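PDB 3EO7: putative Nitroreductase from Anabaena variabilis ATCC 29413, which binds flavin mononucleotide and probably acts as an oxidoreductase of the nitroreductase family, with two such family regions in a single chain. Local coordinates for residues R206-G211 with P236-L241; E158-A163 with I243-S248; G250-P255 with S371-D376; S75-R80 with L198-T203. One frame throughout, in Å; residues are numbered along the deposited sequence.

How the contacts relate
From the N terminus, the first loop opens at residues 75-80 and closes at 198-203, where contact 4 pairs helix 66-82 with the end of helix 181-202. Before it closes, contact 2 opens at 158-163; it closes only at 243-248, so contacts 4 and 2 cross. Contact 1, between 206-211 and 236-241, falls within the span of contact 2, and both reach the same sheet, in which strands 162-169 and 229-239 are neighbours. Contact 3 starts just afterwards, at 250-255, and reaches far along to 371-376. It meets contact 1 directly, since Gly211 N hydrogen-bonds to Thr252 O and Arg206 forms a salt bridge with Asp373, which ties the first sheet to the second half of the chain.

Contact 1. Residues R206-G211 with P236-L241; sequences RPHLIG and PLADLL
Pro236 lies in strand 229-239 just ahead of the two bridged antiparallel pairs, and its ring is crossed at about a right angle by Ile210, whose CD1 rests 3.6 Å from Pro236 CD. The same CD presses to 3.1 Å from His208 O. Pro236 O is gripped twice: His208 N donates to it at 2.9 Å, nearly along the C=O axis, and Pro207 CA makes a CA-H...O contact at 3.3 Å. Next, Leu237 faces Pro207 in a non-hydrogen-bonded pair, a position where the missing N-H of the proline costs the ladder nothing; Leu237 CD2 lies 4.0 Å from Pro207 CB. Ala238 and Arg206 then form a hydrogen-bonded pair. Arg206 N reaches Ala238 O at 2.8 Å in the carbonyl plane, whereas Ala238 N returns to Arg206 O, also at 2.8 Å, from 33° out of the plane of the Arg206 carbonyl. The methyl of Ala238 meets the edge of the His208 ring, one face of which carries Arg206 NH1, 3.4 Å above the plane and over its centre. Extended from CG to NE, Arg206 carries its guanidinium on to salt bridges with Asp369 and Asp373, which probably fix its rotation. Asp239 OD1 accepts from Leu241 N in an Asx turn just as the strand ends, and Leu240 CD2 folds back against Arg206 CB. Strand 205-207 is the outermost on this side of the sheet, while strand 229-239 is bonded on its other flank to strand 162-169; helix 181-202 packs on Pro207, and helix 155-159 on His208 and Pro236.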
loop_
_atom_site.group_PDB
_atom_site.type_symbol
_atom_site.label_atom_id
_atom_site.label_comp_id
_atom_site.label_asym_id
_atom_site.label_seq_id
_atom_site.Cartn_x
_atom_site.Cartn_y
_atom_site.Cartn_z
ATOM N N ARG A 206 -16.307 0.299 6.456
ATOM C CA ARG A 206 -15.431 1.381 5.997
ATOM C C ARG A 206 -14.286 1.502 7.007
ATOM O O ARG A 206 -14.512 1.729 8.206
ATOM C CB ARG A 206 -16.115 2.730 5.866
ATOM C CG ARG A 206 -15.134 3.776 5.287
ATOM C CD ARG A 206 -15.670 5.160 5.352
ATOM N NE ARG A 206 -14.881 6.046 4.498
ATOM C CZ ARG A 206 -13.758 6.664 4.845
ATOM N NH1 ARG A 206 -13.217 6.523 6.053
ATOM N NH2 ARG A 206 -13.168 7.438 3.951
ATOM N N PRO A 207 -13.050 1.362 6.534
ATOM C CA PRO A 207 -11.931 1.563 7.449
ATOM C C PRO A 207 -11.651 3.066 7.545
ATOM O O PRO A 207 -11.879 3.791 6.580
ATOM C CB PRO A 207 -10.759 0.860 6.733
ATOM C CG PRO A 207 -11.122 0.864 5.285
ATOM C CD PRO A 207 -12.617 1.017 5.170
ATOM N N HIS A 208 -11.232 3.501 8.720
ATOM C CA HIS A 208 -10.807 4.858 8.978
ATOM C C HIS A 208 -9.325 4.788 9.257
ATOM O O HIS A 208 -8.888 4.174 10.239
ATOM C CB HIS A 208 -11.577 5.429 10.132
ATOM C CG HIS A 208 -12.992 5.736 9.775
ATOM N ND1 HIS A 208 -13.430 7.021 9.525
ATOM C CD2 HIS A 208 -14.057 4.919 9.571
ATOM C CE1 HIS A 208 -14.711 6.979 9.191
ATOM N NE2 HIS A 208 -15.120 5.716 9.217
ATOM N N LEU A 209 -8.557 5.370 8.346
ATOM C CA LEU A 209 -7.119 5.278 8.399
ATOM C C LEU A 209 -6.543 6.233 9.435
ATOM O O LEU A 209 -6.869 7.433 9.431
ATOM C CB LEU A 209 -6.555 5.624 7.042
ATOM C CG LEU A 209 -5.063 5.472 6.848
ATOM C CD1 LEU A 209 -4.621 4.004 7.092
ATOM C CD2 LEU A 209 -4.691 5.956 5.362
ATOM N N ILE A 210 -5.725 5.676 10.328
ATOM C CA ILE A 210 -5.049 6.432 11.375
ATOM C C ILE A 210 -3.527 6.184 11.284
ATOM O O ILE A 210 -3.006 5.157 11.722
ATOM C CB ILE A 210 -5.551 6.102 12.823
ATOM C CG1 ILE A 210 -7.072 6.268 12.941
ATOM C CG2 ILE A 210 -4.815 6.953 13.884
ATOM C CD1 ILE A 210 -7.651 5.934 14.330
ATOM N N GLY A 211 -2.825 7.141 10.695
ATOM C CA GLY A 211 -1.384 7.093 10.622
ATOM C C GLY A 211 -0.687 7.813 11.754
ATOM O O GLY A 211 0.511 7.594 11.952
ATOM N N PRO A 236 -9.682 1.642 12.562
ATOM C CA PRO A 236 -11.005 1.261 13.023
ATOM C C PRO A 236 -11.883 0.860 11.848
ATOM O O PRO A 236 -11.817 1.477 10.767
ATOM C CB PRO A 236 -11.561 2.550 13.668
ATOM C CG PRO A 236 -10.393 3.348 13.980
ATOM C CD PRO A 236 -9.302 2.985 13.030
ATOM N N LEU A 237 -12.684 -0.182 12.059
ATOM C CA LEU A 237 -13.585 -0.693 11.052
ATOM C C LEU A 237 -15.019 -0.302 11.387
ATOM O O LEU A 237 -15.602 -0.835 12.336
ATOM C CB LEU A 237 -13.470 -2.207 10.963
ATOM C CG LEU A 237 -12.125 -2.746 10.495
ATOM C CD1 LEU A 237 -12.207 -4.289 10.446
ATOM C CD2 LEU A 237 -11.686 -2.159 9.159
ATOM N N ALA A 238 -15.574 0.619 10.600
ATOM C CA ALA A 238 -16.943 1.110 10.803
ATOM C C ALA A 238 -17.929 0.243 10.051
ATOM O O ALA A 238 -17.802 0.107 8.825
ATOM C CB ALA A 238 -17.061 2.550 10.304
ATOM N N ASP A 239 -18.922 -0.262 10.772
ATOM C CA ASP A 239 -19.949 -1.112 10.214
ATOM C C ASP A 239 -21.025 -0.228 9.582
ATOM O O ASP A 239 -21.832 0.383 10.284
ATOM C CB ASP A 239 -20.549 -1.952 11.321
ATOM C CG ASP A 239 -21.581 -2.933 10.819
ATOM O OD1 ASP A 239 -22.017 -2.826 9.655
ATOM O OD2 ASP A 239 -21.980 -3.799 11.625
ATOM N N LEU A 240 -21.019 -0.155 8.265
ATOM C CA LEU A 240 -21.948 0.701 7.556
ATOM C C LEU A 240 -23.416 0.252 7.660
ATOM O O LEU A 240 -24.333 1.005 7.307
ATOM C CB LEU A 240 -21.507 0.877 6.094
ATOM C CG LEU A 240 -20.140 1.518 5.864
ATOM C CD1 LEU A 240 -19.871 1.562 4.376
ATOM C CD2 LEU A 240 -20.004 2.929 6.507
ATOM N N LEU A 241 -23.654 -0.944 8.173
ATOM C CA LEU A 241 -25.026 -1.391 8.407
ATOM C C LEU A 241 -25.561 -0.800 9.721
ATOM O O LEU A 241 -26.745 -0.903 10.015
ATOM C CB LEU A 241 -25.098 -2.905 8.412
ATOM C CG LEU A 241 -24.599 -3.535 7.106
ATOM C CD1 LEU A 241 -24.798 -5.032 7.219
ATOM C CD2 LEU A 241 -25.292 -2.945 5.894
#

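Contact 2. Residues E158-A163 with I243-S248; sequences ESTQLA and IQQNIS
Two side chains of the 243-248 loop reach across to the turn between helix 155-159 and strand 162-169, each to a different part of Ser159. Ile247 has its CD1 3.5 Å and its CG2 3.7 Å from Ser159 OG, so that both branches of the isoleucine abut the hydroxyl from the same side. Ser159 holds an unusual chi1 of -20°, far from a staggered position, and its OG makes a weak hydrogen bond back to Pro155 O. Gln245 lies along the carbonyl of the same serine, with CG 3.4 Å from Ser159 O. Its chain is extended beyond CG (chi2 -173°), which carries the amide obliquely across Thr160, whose methyl CG2 stands 3.9 Å from Gln245 OE1. That OE1 serves two donors: a water at 2.6 Å, which in turn accepts from Gln161 N at 2.9 Å, and the backbone N of Asp239. At the other corner of the amide, NE2 donates to Asp242 OD2, which helps set the flip of the group. An alanine in place of Gln245 would remove the amide, and with it the water bridge would probably be lost and Asp239 N would be likely to need another acceptor. Behind the glutamine, the 3-10 segment 243-245 passes into an inverse gamma turn centred on Asn246, which brings Ile247 round to Ser159. The contact is a loop-on-loop packing at the ends of two neighbouring strands of the antiparallel sheet, where the chain leaving strand 229-239 lies against the connection into strand 162-169.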
loop_
_atom_site.group_PDB
_atom_site.type_symbol
_atom_site.label_atom_id
_atom_site.label_comp_id
_atom_site.label_asym_id
_atom_site.label_seq_id
_atom_site.Cartn_x
_atom_site.Cartn_y
_atom_site.Cartn_z
ATOM N N GLU A 158 -14.281 6.119 18.798
ATOM C CA GLU A 158 -15.385 6.245 19.716
ATOM C C GLU A 158 -16.663 5.523 19.208
ATOM O O GLU A 158 -17.403 4.975 20.002
ATOM C CB GLU A 158 -15.611 7.722 20.028
ATOM C CG GLU A 158 -16.385 7.926 21.374
ATOM C CD GLU A 158 -15.570 7.481 22.620
ATOM O OE1 GLU A 158 -14.635 8.211 23.026
ATOM O OE2 GLU A 158 -15.883 6.422 23.209
ATOM N N SER A 159 -16.862 5.495 17.890
ATOM C CA SER A 159 -18.045 4.936 17.238
ATOM C C SER A 159 -17.964 3.435 16.913
ATOM O O SER A 159 -18.977 2.736 16.789
ATOM C CB SER A 159 -18.227 5.652 15.863
ATOM O OG SER A 159 -17.535 6.903 15.813
ATOM N N THR A 160 -16.751 2.945 16.844
ATOM C CA THR A 160 -16.485 1.597 16.371
ATOM C C THR A 160 -16.213 0.586 17.482
ATOM O O THR A 160 -15.981 0.955 18.637
ATOM C CB THR A 160 -15.312 1.648 15.367
ATOM O OG1 THR A 160 -14.172 2.251 15.998
ATOM C CG2 THR A 160 -15.731 2.445 14.115
ATOM N N GLN A 161 -16.262 -0.687 17.090
ATOM C CA GLN A 161 -16.137 -1.820 17.992
ATOM C C GLN A 161 -14.947 -2.740 17.707
ATOM O O GLN A 161 -14.661 -3.656 18.494
ATOM C CB GLN A 161 -17.434 -2.646 17.884
ATOM C CG GLN A 161 -18.670 -1.816 18.142
ATOM C CD GLN A 161 -18.768 -1.416 19.584
ATOM O OE1 GLN A 161 -18.477 -2.222 20.474
ATOM N NE2 GLN A 161 -19.188 -0.162 19.842
ATOM N N LEU A 162 -14.316 -2.546 16.555
ATOM C CA LEU A 162 -13.117 -3.282 16.227
ATOM C C LEU A 162 -12.239 -2.451 15.295
ATOM O O LEU A 162 -12.696 -1.544 14.640
ATOM C CB LEU A 162 -13.410 -4.655 15.623
ATOM C CG LEU A 162 -13.917 -4.802 14.194
ATOM C CD1 LEU A 162 -13.897 -6.293 13.852
ATOM C CD2 LEU A 162 -15.297 -4.212 14.048
ATOM N N ALA A 163 -10.973 -2.801 15.273
ATOM C CA ALA A 163 -9.976 -2.133 14.463
ATOM C C ALA A 163 -8.970 -3.145 13.975
ATOM O O ALA A 163 -8.660 -4.138 14.654
ATOM C CB ALA A 163 -9.227 -1.045 15.283
ATOM N N ILE A 243 -26.215 2.649 11.367
ATOM C CA ILE A 243 -26.355 4.059 11.034
ATOM C C ILE A 243 -25.360 4.890 11.828
ATOM O O ILE A 243 -24.773 5.834 11.325
ATOM C CB ILE A 243 -27.787 4.586 11.354
ATOM C CG1 ILE A 243 -28.848 3.879 10.484
ATOM C CG2 ILE A 243 -27.837 6.084 11.144
ATOM C CD1 ILE A 243 -30.291 4.111 10.892
ATOM N N GLN A 244 -25.149 4.515 13.085
ATOM C CA GLN A 244 -24.248 5.278 13.963
ATOM C C GLN A 244 -22.748 5.191 13.619
ATOM O O GLN A 244 -21.946 5.989 14.111
ATOM C CB GLN A 244 -24.489 4.853 15.404
ATOM C CG GLN A 244 -25.899 5.216 15.843
ATOM C CD GLN A 244 -26.058 6.716 15.915
ATOM O OE1 GLN A 244 -25.294 7.367 16.617
ATOM N NE2 GLN A 244 -27.038 7.277 15.202
ATOM N N GLN A 245 -22.391 4.262 12.753
ATOM C CA GLN A 245 -21.014 4.110 12.321
ATOM C C GLN A 245 -20.745 4.715 10.926
ATOM O O GLN A 245 -19.657 4.580 10.395
ATOM C CB GLN A 245 -20.605 2.638 12.446
ATOM C CG GLN A 245 -20.656 2.121 13.879
ATOM C CD GLN A 245 -20.098 0.714 14.019
ATOM O OE1 GLN A 245 -18.988 0.417 13.555
ATOM N NE2 GLN A 245 -20.870 -0.164 14.666
ATOM N N ASN A 246 -21.733 5.385 10.327
ATOM C CA ASN A 246 -21.532 6.075 9.041
ATOM C C ASN A 246 -21.043 7.490 9.370
ATOM O O ASN A 246 -21.722 8.491 9.133
ATOM C CB ASN A 246 -22.795 6.113 8.171
ATOM C CG ASN A 246 -22.538 6.720 6.776
ATOM O OD1 ASN A 246 -21.397 6.807 6.310
ATOM N ND2 ASN A 246 -23.617 7.150 6.112
ATOM N N ILE A 247 -19.829 7.537 9.892
ATOM C CA ILE A 247 -19.213 8.771 10.379
ATOM C C ILE A 247 -18.338 9.412 9.349
ATOM O O ILE A 247 -17.874 8.779 8.396
ATOM C CB ILE A 247 -18.385 8.520 11.664
ATOM C CG1 ILE A 247 -17.230 7.558 11.409
ATOM C CG2 ILE A 247 -19.300 8.003 12.799
ATOM C CD1 ILE A 247 -16.287 7.388 12.575
ATOM N N SER A 248 -18.077 10.695 9.556
ATOM C CA SER A 248 -17.232 11.443 8.669
ATOM C C SER A 248 -15.797 10.939 8.661
ATOM O O SER A 248 -15.266 10.605 9.709
ATOM C CB SER A 248 -17.214 12.900 9.134
ATOM O OG SER A 248 -16.177 13.624 8.527
HETATM O O HOH W 1 -17.184 -1.291 14.410
#

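Contact 3. Residues G250-P255 with S371-D376; sequences GCTALP and SPDYFD
Thr252 carries this contact through both branches of its side chain. Its OG1, set between the backbone N and the carbonyl carbon (chi1 59°), donates to Tyr374 O at 2.9 Å, in the carbonyl plane and on a lone pair. The methyl takes the other side, with Thr252 CG2 lying obliquely across the aspartate, 3.8 Å from Asp373 CG. Beyond it, the rim of the Phe375 ring meets the threonine carbonyl in its plane, CD1 standing 3.3 Å from Thr252 O, and Ala253 CB packs 4.2 Å from Phe375 CB. Two irregular loops are joined in this way: one follows strand 229-239 of the first sheet, and the other leads into strand 381-390 in the second nitroreductase family region, so the contact bridges the two halves of the chain. A water widens the bridge, accepting from Gly250 N at 2.8 Å and donating to Asp373 OD2 at 2.7 Å. The same carboxylate is steadied by a salt bridge from OD1 to Arg206 and by Leu209 N at OD2. Further out, Phe375 N donates to Asp459, while the Phe375 ring stacks with Tyr455 and Tyr374 with His462, all three partners on helix 452-473.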
loop_
_atom_site.group_PDB
_atom_site.type_symbol
_atom_site.label_atom_id
_atom_site.label_comp_id
_atom_site.label_asym_id
_atom_site.label_seq_id
_atom_site.Cartn_x
_atom_site.Cartn_y
_atom_site.Cartn_z
ATOM N N GLY A 250 -11.885 11.278 8.943
ATOM C CA GLY A 250 -11.182 12.126 9.906
ATOM C C GLY A 250 -9.746 12.402 9.586
ATOM O O GLY A 250 -9.351 12.372 8.447
ATOM N N CYS A 251 -8.969 12.715 10.615
ATOM C CA CYS A 251 -7.566 13.061 10.421
ATOM C C CYS A 251 -6.786 11.780 10.225
ATOM O O CYS A 251 -6.579 11.043 11.168
ATOM C CB CYS A 251 -7.071 13.771 11.671
ATOM S SG CYS A 251 -5.333 14.257 11.624
ATOM N N THR A 252 -6.341 11.529 9.003
ATOM C CA THR A 252 -5.648 10.285 8.720
ATOM C C THR A 252 -4.163 10.295 9.007
ATOM O O THR A 252 -3.521 9.255 8.961
ATOM C CB THR A 252 -5.817 9.946 7.223
ATOM O OG1 THR A 252 -5.276 11.021 6.457
ATOM C CG2 THR A 252 -7.304 9.780 6.850
ATOM N N ALA A 253 -3.588 11.480 9.218
ATOM C CA ALA A 253 -2.157 11.584 9.372
ATOM C C ALA A 253 -1.781 12.727 10.293
ATOM O O ALA A 253 -2.422 13.779 10.282
ATOM C CB ALA A 253 -1.509 11.807 7.978
ATOM N N LEU A 254 -0.742 12.519 11.083
ATOM C CA LEU A 254 -0.216 13.565 11.952
ATOM C C LEU A 254 1.277 13.695 11.705
ATOM O O LEU A 254 1.940 12.732 11.324
ATOM C CB LEU A 254 -0.447 13.211 13.430
ATOM C CG LEU A 254 -1.870 13.282 13.969
ATOM C CD1 LEU A 254 -1.861 12.778 15.416
ATOM C CD2 LEU A 254 -2.474 14.719 13.826
ATOM N N PRO A 255 1.825 14.872 11.985
ATOM C CA PRO A 255 3.249 15.064 11.806
ATOM C C PRO A 255 4.106 14.504 12.922
ATOM O O PRO A 255 3.683 14.438 14.081
ATOM C CB PRO A 255 3.394 16.601 11.792
ATOM C CG PRO A 255 2.271 17.095 12.503
ATOM C CD PRO A 255 1.158 16.111 12.418
ATOM N N SER A 371 -14.542 8.421 -1.561
ATOM C CA SER A 371 -13.295 9.040 -1.092
ATOM C C SER A 371 -12.639 8.198 0.011
ATOM O O SER A 371 -12.710 8.508 1.201
ATOM C CB SER A 371 -13.562 10.460 -0.627
ATOM O OG SER A 371 -12.309 11.103 -0.406
ATOM N N PRO A 372 -12.031 7.081 -0.379
ATOM C CA PRO A 372 -11.382 6.225 0.609
ATOM C C PRO A 372 -10.212 6.977 1.247
ATOM O O PRO A 372 -9.624 7.879 0.624
ATOM C CB PRO A 372 -10.876 5.036 -0.218
ATOM C CG PRO A 372 -10.966 5.472 -1.636
ATOM C CD PRO A 372 -11.818 6.623 -1.761
ATOM N N ASP A 373 -9.884 6.628 2.482
ATOM C CA ASP A 373 -8.832 7.315 3.167
ATOM C C ASP A 373 -7.450 6.953 2.609
ATOM O O ASP A 373 -7.130 5.766 2.383
ATOM C CB ASP A 373 -8.802 6.955 4.659
ATOM C CG ASP A 373 -9.975 7.486 5.425
ATOM O OD1 ASP A 373 -10.702 8.399 4.950
ATOM O OD2 ASP A 373 -10.129 7.042 6.574
ATOM N N TYR A 374 -6.652 8.002 2.457
ATOM C CA TYR A 374 -5.217 7.942 2.231
ATOM C C TYR A 374 -4.612 8.830 3.320
ATOM O O TYR A 374 -5.304 9.605 3.974
ATOM C CB TYR A 374 -4.844 8.522 0.871
ATOM C CG TYR A 374 -5.260 7.632 -0.287
ATOM C CD1 TYR A 374 -6.558 7.648 -0.770
ATOM C CD2 TYR A 374 -4.355 6.779 -0.909
ATOM C CE1 TYR A 374 -6.935 6.833 -1.845
ATOM C CE2 TYR A 374 -4.739 5.975 -1.974
ATOM C CZ TYR A 374 -6.027 6.010 -2.431
ATOM O OH TYR A 374 -6.416 5.211 -3.479
ATOM N N PHE A 375 -3.297 8.795 3.460
ATOM C CA PHE A 375 -2.612 9.662 4.417
ATOM C C PHE A 375 -2.605 11.076 3.870
ATOM O O PHE A 375 -3.154 12.001 4.502
ATOM C CB PHE A 375 -1.216 9.122 4.746
ATOM C CG PHE A 375 -1.258 7.797 5.408
ATOM C CD1 PHE A 375 -1.724 7.690 6.711
ATOM C CD2 PHE A 375 -0.844 6.646 4.757
ATOM C CE1 PHE A 375 -1.800 6.466 7.333
ATOM C CE2 PHE A 375 -0.930 5.422 5.372
ATOM C CZ PHE A 375 -1.384 5.330 6.672
ATOM N N ASP A 376 -2.026 11.273 2.682
ATOM C CA ASP A 376 -2.121 12.568 2.018
ATOM C C ASP A 376 -1.733 12.495 0.558
ATOM O O ASP A 376 -0.565 12.641 0.210
ATOM C CB ASP A 376 -1.293 13.648 2.742
ATOM C CG ASP A 376 -1.641 15.058 2.266
ATOM O OD1 ASP A 376 -2.334 15.179 1.252
ATOM O OD2 ASP A 376 -1.228 16.029 2.914
HETATM O O HOH W 2 -11.207 8.601 8.486
#

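Contact 4. Residues S75-R80 with L198-T203; sequences SRLLFR and LSAAIT
Leu77 projects from helix 66-82 into the groove beside the last turn of helix 181-202, CG anti to its backbone N (chi1 -172°). Its CB lies 3.7 Å from Thr203 OG1, and one bond further CG is 4.0 Å from Ser199 OG. The leucine side chain crosses that of Thr203 at about a right angle, CD1 at its tip coming to 3.6 Å from Thr203 OG1 and 3.9 Å from Ala200 CA. The backbone of the same leucine supplies the polar link: in one of its two modelled conformers, Ser199 OG donates to Leu77 O at a short 2.6 Å, in the carbonyl plane and on a lone pair. In this conformer Arg80 CB also lies 3.3 Å from Ser199 OG. Thr203 turns its other branch to Arg76, whose aliphatic part runs obliquely past the methyl, with Arg76 CD 3.7 Å from Thr203 CG2. An alanine in place of Leu77 would keep the carbonyl but lose CG and both methyls, and would probably loosen the packing against Ala200 and Thr203. The helices run antiparallel, the axes of these short segments approaching to 8.5 Å at an angle of 154°. Glu328 of helix 325-333 forms salt bridges with both Arg76 and Arg80, while Tyr205 of strand 205-207 packs on Leu77 and Ala200, so the helix pair is wedged between that helix and the edge of the sheet.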
loop_
_atom_site.group_PDB
_atom_site.type_symbol
_atom_site.label_atom_id
_atom_site.label_comp_id
_atom_site.label_asym_id
_atom_site.label_seq_id
_atom_site.Cartn_x
_atom_site.Cartn_y
_atom_site.Cartn_z
ATOM N N SER A 75 -14.764 -12.682 8.129
ATOM C CA SER A 75 -13.983 -13.732 7.453
ATOM C C SER A 75 -13.626 -13.296 6.031
ATOM O O SER A 75 -12.469 -13.379 5.586
ATOM C CB SER A 75 -14.781 -15.041 7.448
ATOM O OG SER A 75 -14.098 -16.065 6.745
ATOM N N ARG A 76 -14.621 -12.809 5.315
ATOM C CA ARG A 76 -14.416 -12.338 3.946
ATOM C C ARG A 76 -13.540 -11.096 3.859
ATOM O O ARG A 76 -12.678 -10.995 2.963
ATOM C CB ARG A 76 -15.778 -12.109 3.275
ATOM C CG ARG A 76 -15.753 -11.720 1.797
ATOM C CD ARG A 76 -17.178 -11.458 1.267
ATOM N NE ARG A 76 -18.076 -12.562 1.599
ATOM C CZ ARG A 76 -18.271 -13.646 0.848
ATOM N NH1 ARG A 76 -17.635 -13.796 -0.320
ATOM N NH2 ARG A 76 -19.120 -14.593 1.274
ATOM N N LEU A 77 -13.740 -10.143 4.780
ATOM C CA LEU A 77 -12.938 -8.940 4.816
ATOM C C LEU A 77 -11.457 -9.305 4.963
ATOM O O LEU A 77 -10.605 -8.848 4.195
ATOM C CB LEU A 77 -13.404 -8.004 5.951
ATOM C CG LEU A 77 -12.766 -6.606 5.996
ATOM C CD1 LEU A 77 -13.699 -5.625 6.755
ATOM C CD2 LEU A 77 -11.374 -6.671 6.621
ATOM N N LEU A 78 -11.168 -10.221 5.877
ATOM C CA LEU A 78 -9.776 -10.589 6.136
ATOM C C LEU A 78 -9.199 -11.398 4.988
ATOM O O LEU A 78 -8.061 -11.160 4.549
ATOM C CB LEU A 78 -9.644 -11.299 7.459
ATOM C CG LEU A 78 -9.820 -10.453 8.740
ATOM C CD1 LEU A 78 -10.002 -11.353 9.979
ATOM C CD2 LEU A 78 -8.615 -9.518 8.871
ATOM N N PHE A 79 -9.989 -12.330 4.473
ATOM C CA PHE A 79 -9.499 -13.205 3.399
ATOM C C PHE A 79 -9.185 -12.457 2.107
ATOM O O PHE A 79 -8.179 -12.722 1.433
ATOM C CB PHE A 79 -10.469 -14.342 3.135
ATOM C CG PHE A 79 -9.903 -15.358 2.207
ATOM C CD1 PHE A 79 -8.847 -16.178 2.640
ATOM C CD2 PHE A 79 -10.332 -15.439 0.894
ATOM C CE1 PHE A 79 -8.265 -17.084 1.785
ATOM C CE2 PHE A 79 -9.755 -16.362 0.026
ATOM C CZ PHE A 79 -8.715 -17.173 0.474
ATOM N N ARG A 80 -10.055 -11.522 1.741
ATOM C CA ARG A 80 -9.863 -10.769 0.519
ATOM C C ARG A 80 -8.732 -9.762 0.729
ATOM O O ARG A 80 -8.135 -9.314 -0.233
ATOM C CB ARG A 80 -11.146 -10.045 0.114
ATOM C CG ARG A 80 -12.342 -10.948 -0.277
ATOM C CD ARG A 80 -12.290 -11.370 -1.721
ATOM N NE ARG A 80 -13.356 -12.333 -2.042
ATOM C CZ ARG A 80 -13.190 -13.643 -2.278
ATOM N NH1 ARG A 80 -11.994 -14.233 -2.263
ATOM N NH2 ARG A 80 -14.260 -14.386 -2.566
ATOM N N LEU A 198 -11.114 -1.981 -0.167
ATOM C CA LEU A 198 -11.987 -2.641 -1.156
ATOM C C LEU A 198 -12.757 -3.830 -0.555
ATOM O O LEU A 198 -13.956 -3.992 -0.793
ATOM C CB LEU A 198 -11.191 -3.036 -2.397
ATOM C CG LEU A 198 -10.676 -1.804 -3.159
ATOM C CD1 LEU A 198 -9.631 -2.216 -4.268
ATOM C CD2 LEU A 198 -11.889 -0.986 -3.748
ATOM N N SER A 199 -12.046 -4.630 0.232
ATOM C CA SER A 199 -12.613 -5.769 0.962
ATOM C C SER A 199 -13.707 -5.293 1.933
ATOM O O SER A 199 -14.725 -5.943 2.112
ATOM C CB SER A 199 -11.496 -6.457 1.757
ATOM O OG SER A 199 -11.945 -7.688 2.278
ATOM N N ALA A 200 -13.456 -4.153 2.570
ATOM C CA ALA A 200 -14.414 -3.529 3.488
ATOM C C ALA A 200 -15.658 -3.138 2.709
ATOM O O ALA A 200 -16.770 -3.473 3.137
ATOM C CB ALA A 200 -13.778 -2.337 4.164
ATOM N N ALA A 201 -15.502 -2.483 1.550
ATOM C CA ALA A 201 -16.669 -2.102 0.756
ATOM C C ALA A 201 -17.553 -3.313 0.467
ATOM O O ALA A 201 -18.791 -3.248 0.592
ATOM C CB ALA A 201 -16.253 -1.405 -0.563
ATOM N N ILE A 202 -16.904 -4.409 0.094
ATOM C CA ILE A 202 -17.582 -5.674 -0.257
ATOM C C ILE A 202 -18.422 -6.187 0.909
ATOM O O ILE A 202 -19.507 -6.738 0.698
ATOM C CB ILE A 202 -16.556 -6.764 -0.731
ATOM C CG1 ILE A 202 -15.961 -6.386 -2.105
ATOM C CG2 ILE A 202 -17.207 -8.167 -0.831
ATOM C CD1 ILE A 202 -14.673 -7.148 -2.463
ATOM N N THR A 203 -17.947 -5.950 2.128
ATOM C CA THR A 203 -18.570 -6.430 3.355
ATOM C C THR A 203 -19.286 -5.333 4.192
ATOM O O THR A 203 -19.567 -5.521 5.373
ATOM C CB THR A 203 -17.555 -7.198 4.207
ATOM O OG1 THR A 203 -16.431 -6.375 4.469
ATOM C CG2 THR A 203 -17.095 -8.506 3.491
#